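Local coordinates for outer membrane porin protein 32 (Delftia acidovorans, PDB 2FGQ) that forms anion-selective channels across the bacterial outer membrane as a homotrimeric porin and binds malate, at the interface of chains A and B. Sequence-based numbering; all coordinates share one arbitrary frame. Chains: chain A/B, Outer membrane porin protein 32.

Contact 1: the interface of chains A and B. Residues chain A 4, 55; chain B 6, 10, 330, 332.
A:Val4 and A:Phe55, on strands 4-17 and 51-60 of one barrel, face B:Leu6 and B:Val10 of strand 4-17 and B:His330 of strand 320-331 in the next, with the C-terminal B:Phe332 just past that strand's end; every backbone with both torsions defined is extended, and the two walls meet through side chains. At the middle lies a face-to-face stack of A:Phe55 on B:Phe332, the ring centroids 3.9 Å apart and the planes within 9° of parallel. The rings are slipped: CZ of A:Phe55 sits over the centre of the B:Phe332 ring, whereas CD2 of B:Phe332 lies nearer the rim of the other. Both phenylalanines hold CG between their own backbone N and carbonyl carbon (chi1 79° and 58°), and in each the second torsion sets the ring across its CA-CB bond, which turns the two flat faces toward each other. B:His330 comes to the stack with an edge, CD2 of A:Phe55 lying in the imidazole plane 3.8 Å from ND1 of B:His330. B:Val10 adds its CG2 methyl against CB of A:Phe55, at the root of that ring. On the other flank A:Val4 divides its branches, CG2 reaching CB of B:Phe332. No polar pair bonds across this patch, which is held by carbon packing and the stack. At the A:Val4 end the touch is methyl to methyl, CG1 of A:Val4 4.0 Å from CD2 of B:Leu6.

Contact 2: the interface of chains A and B. Residues chain A 45, 47, 53, 79, 81; chain B 282-283, 286, 328, 330.
A:Glu45 puts its carboxylate onto two hydroxyls of the neighbouring barrel. OG1 of B:Thr286 donates to OE1 of A:Glu45 at 2.7 Å, and OG of B:Ser283 donates to OE2 of A:Glu45 at 2.6 Å. Each hydroxyl comes from the syn side of its oxygen, tilted a little over 25° out of the carboxylate plane, and together they fix the rotation of the group. The glutamate reaches them with an extended chain, CG anti to the backbone N (chi1 180°). NE2 of B:His330 adds a weak, bent hydrogen bond to OE1 of A:Glu45, 3.2 Å long, with that oxygen in the plane of the imidazole; the nearby carboxylate may favour a protonated ring. Behind this first shell, the backbone N of B:Thr286 donates to OG of B:Ser283 and so helps position the serine hydroxyl. An alanine in place of A:Glu45 would probably leave both hydroxyls without their shared acceptor and the serine and threonine side chains freer to turn. One water links the subunits further out, touching the carbonyl O of A:Leu47 and that of B:Leu282.

Apolar packing runs along one side of the polar group. A:Leu47 forks beside it, CD1 meeting CD1 of B:Leu282 and CD2 resting on CB of B:Ser283. The methyl CB of A:Ala53 sits 3.9 Å from CD2 of B:His330. Farther along, CG1 of A:Val79 meets CG2 of B:Ile328 at 3.7 Å, while CD1 of that isoleucine turns to CG of A:Leu81. This patch gives the homotrimer a directional polar clasp beside apolar barrel-wall packing.

Contact 1: the interface of chains A and B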
loop_
_atom_site.group_PDB
_atom_site.type_symbol
_atom_site.label_atom_id
_atom_site.label_comp_id
_atom_site.label_asym_id
_atom_site.label_seq_id
_atom_site.Cartn_x
_atom_site.Cartn_y
_atom_site.Cartn_z
ATOM N N VAL A 4 -5.127 9.449 -18.934
ATOM C CA VAL A 4 -4.706 8.571 -17.795
ATOM C C VAL A 4 -5.664 7.371 -17.699
ATOM O O VAL A 4 -6.900 7.536 -17.706
ATOM C CB VAL A 4 -4.706 9.293 -16.450
ATOM C CG1 VAL A 4 -4.392 8.368 -15.326
ATOM C CG2 VAL A 4 -3.664 10.459 -16.474
ATOM N N PHE A 55 3.967 8.147 -17.805
ATOM C CA PHE A 55 4.272 7.533 -16.538
ATOM C C PHE A 55 3.506 6.217 -16.445
ATOM O O PHE A 55 2.538 6.018 -17.163
ATOM C CB PHE A 55 3.918 8.467 -15.369
ATOM C CG PHE A 55 2.474 8.489 -15.047
ATOM C CD1 PHE A 55 1.948 7.638 -14.082
ATOM C CD2 PHE A 55 1.594 9.262 -15.793
ATOM C CE1 PHE A 55 0.596 7.592 -13.839
ATOM C CE2 PHE A 55 0.202 9.224 -15.514
ATOM C CZ PHE A 55 -0.268 8.377 -14.539
ATOM N N LEU B 6 -8.399 12.080 -9.548
ATOM C CA LEU B 6 -7.179 11.332 -9.363
ATOM C C LEU B 6 -6.065 12.242 -9.846
ATOM O O LEU B 6 -6.165 12.813 -10.923
ATOM C CB LEU B 6 -7.188 10.108 -10.248
ATOM C CG LEU B 6 -5.856 9.395 -10.412
ATOM C CD1 LEU B 6 -5.580 8.648 -9.150
ATOM C CD2 LEU B 6 -5.958 8.488 -11.623
ATOM N N VAL B 10 5.072 12.189 -10.834
ATOM C CA VAL B 10 6.254 11.334 -10.804
ATOM C C VAL B 10 7.459 12.229 -11.155
ATOM O O VAL B 10 7.549 12.769 -12.260
ATOM C CB VAL B 10 6.182 10.119 -11.745
ATOM C CG1 VAL B 10 7.407 9.274 -11.543
ATOM C CG2 VAL B 10 4.942 9.314 -11.485
ATOM N N HIS B 330 6.746 14.985 -13.921
ATOM C CA HIS B 330 5.557 14.828 -14.738
ATOM C C HIS B 330 4.343 14.769 -13.812
ATOM O O HIS B 330 4.186 13.824 -13.026
ATOM C CB HIS B 330 5.597 13.584 -15.589
ATOM C CG HIS B 330 4.409 13.468 -16.465
ATOM N ND1 HIS B 330 3.429 12.506 -16.311
ATOM C CD2 HIS B 330 4.005 14.256 -17.482
ATOM C CE1 HIS B 330 2.485 12.713 -17.226
ATOM N NE2 HIS B 330 2.828 13.746 -17.963
ATOM N N PHE B 332 0.110 14.703 -13.324
ATOM C CA PHE B 332 -1.079 14.208 -13.993
ATOM C C PHE B 332 -2.313 14.432 -13.133
ATOM O O PHE B 332 -2.217 14.744 -11.935
ATOM C CB PHE B 332 -0.919 12.744 -14.385
ATOM C CG PHE B 332 -0.631 11.813 -13.237
ATOM C CD1 PHE B 332 -1.669 11.173 -12.556
ATOM C CD2 PHE B 332 0.658 11.537 -12.845
ATOM C CE1 PHE B 332 -1.412 10.307 -11.509
ATOM C CE2 PHE B 332 0.906 10.677 -11.782
ATOM C CZ PHE B 332 -0.163 10.064 -11.115
ATOM O OXT PHE B 332 -3.416 14.331 -13.703
#

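Contact 2: the interface of chains A and B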
loop_
_atom_site.group_PDB
_atom_site.type_symbol
_atom_site.label_atom_id
_atom_site.label_comp_id
_atom_site.label_asym_id
_atom_site.label_seq_id
_atom_site.Cartn_x
_atom_site.Cartn_y
_atom_site.Cartn_z
ATOM N N GLU A 45 1.234 12.038 -22.330
ATOM C CA GLU A 45 0.943 13.419 -22.647
ATOM C C GLU A 45 1.702 13.797 -23.924
ATOM O O GLU A 45 2.896 13.633 -23.996
ATOM C CB GLU A 45 1.452 14.326 -21.528
ATOM C CG GLU A 45 1.191 15.806 -21.779
ATOM C CD GLU A 45 1.895 16.743 -20.796
ATOM O OE1 GLU A 45 2.622 16.254 -19.908
ATOM O OE2 GLU A 45 1.741 17.986 -20.935
ATOM N N LEU A 47 3.520 16.388 -26.020
ATOM C CA LEU A 47 4.243 17.613 -25.730
ATOM C C LEU A 47 4.443 18.457 -26.967
ATOM O O LEU A 47 4.996 19.547 -26.873
ATOM C CB LEU A 47 5.610 17.326 -25.115
ATOM C CG LEU A 47 5.580 16.486 -23.823
ATOM C CD1 LEU A 47 6.993 16.177 -23.360
ATOM C CD2 LEU A 47 4.842 17.198 -22.742
ATOM N N ALA A 53 5.446 12.547 -23.079
ATOM C CA ALA A 53 5.837 12.164 -21.742
ATOM C C ALA A 53 4.890 11.092 -21.261
ATOM O O ALA A 53 3.714 11.101 -21.586
ATOM C CB ALA A 53 5.777 13.347 -20.810
ATOM N N VAL A 79 8.764 6.972 -15.290
ATOM C CA VAL A 79 8.436 8.174 -16.046
ATOM C C VAL A 79 9.310 8.129 -17.291
ATOM O O VAL A 79 10.432 7.616 -17.263
ATOM C CB VAL A 79 8.629 9.457 -15.181
ATOM C CG1 VAL A 79 10.065 9.607 -14.609
ATOM C CG2 VAL A 79 8.220 10.720 -15.940
ATOM N N LEU A 81 10.154 9.648 -21.594
ATOM C CA LEU A 81 9.978 10.466 -22.782
ATOM C C LEU A 81 10.119 9.566 -23.989
ATOM O O LEU A 81 10.946 8.685 -23.995
ATOM C CB LEU A 81 11.035 11.582 -22.859
ATOM C CG LEU A 81 10.918 12.751 -21.903
ATOM C CD1 LEU A 81 12.134 13.671 -22.125
ATOM C CD2 LEU A 81 9.614 13.518 -22.075
ATOM N N LEU B 282 8.498 21.752 -20.442
ATOM C CA LEU B 282 8.168 21.213 -21.768
ATOM C C LEU B 282 6.691 21.370 -22.044
ATOM O O LEU B 282 6.270 21.421 -23.208
ATOM C CB LEU B 282 8.550 19.750 -21.861
ATOM C CG LEU B 282 10.016 19.392 -21.637
ATOM C CD1 LEU B 282 10.159 17.883 -21.669
ATOM C CD2 LEU B 282 10.889 20.041 -22.701
ATOM N N SER B 283 5.922 21.484 -20.966
ATOM C CA SER B 283 4.503 21.762 -21.006
ATOM C C SER B 283 4.139 22.255 -19.620
ATOM O O SER B 283 4.979 22.260 -18.721
ATOM C CB SER B 283 3.702 20.487 -21.310
ATOM O OG SER B 283 3.744 19.545 -20.219
ATOM N N THR B 286 4.803 18.962 -17.539
ATOM C CA THR B 286 6.075 18.236 -17.624
ATOM C C THR B 286 7.268 19.215 -17.675
ATOM O O THR B 286 7.295 20.110 -18.514
ATOM C CB THR B 286 6.109 17.398 -18.892
ATOM O OG1 THR B 286 5.041 16.435 -18.828
ATOM C CG2 THR B 286 7.378 16.606 -18.958
ATOM N N ILE B 328 13.268 14.797 -14.283
ATOM C CA ILE B 328 12.035 15.121 -14.965
ATOM C C ILE B 328 10.937 15.056 -13.922
ATOM O O ILE B 328 10.909 14.157 -13.067
ATOM C CB ILE B 328 11.770 14.141 -16.151
ATOM C CG1 ILE B 328 10.448 14.468 -16.870
ATOM C CG2 ILE B 328 11.758 12.691 -15.747
ATOM C CD1 ILE B 328 10.279 13.791 -18.217
ATOM N N HIS B 330 6.746 14.985 -13.921
ATOM C CA HIS B 330 5.557 14.828 -14.738
ATOM C C HIS B 330 4.343 14.769 -13.812
ATOM O O HIS B 330 4.186 13.824 -13.026
ATOM C CB HIS B 330 5.597 13.584 -15.589
ATOM C CG HIS B 330 4.409 13.468 -16.465
ATOM N ND1 HIS B 330 3.429 12.506 -16.311
ATOM C CD2 HIS B 330 4.005 14.256 -17.482
ATOM C CE1 HIS B 330 2.485 12.713 -17.226
ATOM N NE2 HIS B 330 2.828 13.746 -17.963
HETATM O O HOH W 1 4.176 21.410 -24.816
#

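Contact 1 and contact 2 lie about 9 Å apart, measured between the centres of their C-alpha atoms, and B:His330 belongs to both, turning different edge atoms of one imidazole to each. Strand 51-60 of chain A also serves both, as does strand 320-331 of chain B. The two are therefore neighbouring stretches of one continuous seam, aromatic and apolar in contact 1, mixed with hydrogen bonds in contact 2. Since the two sides use largely different residues of the same protein, with strand 4-17 contributing to both, each barrel of the homotrimer can offer one surface to each neighbour, closing the ring.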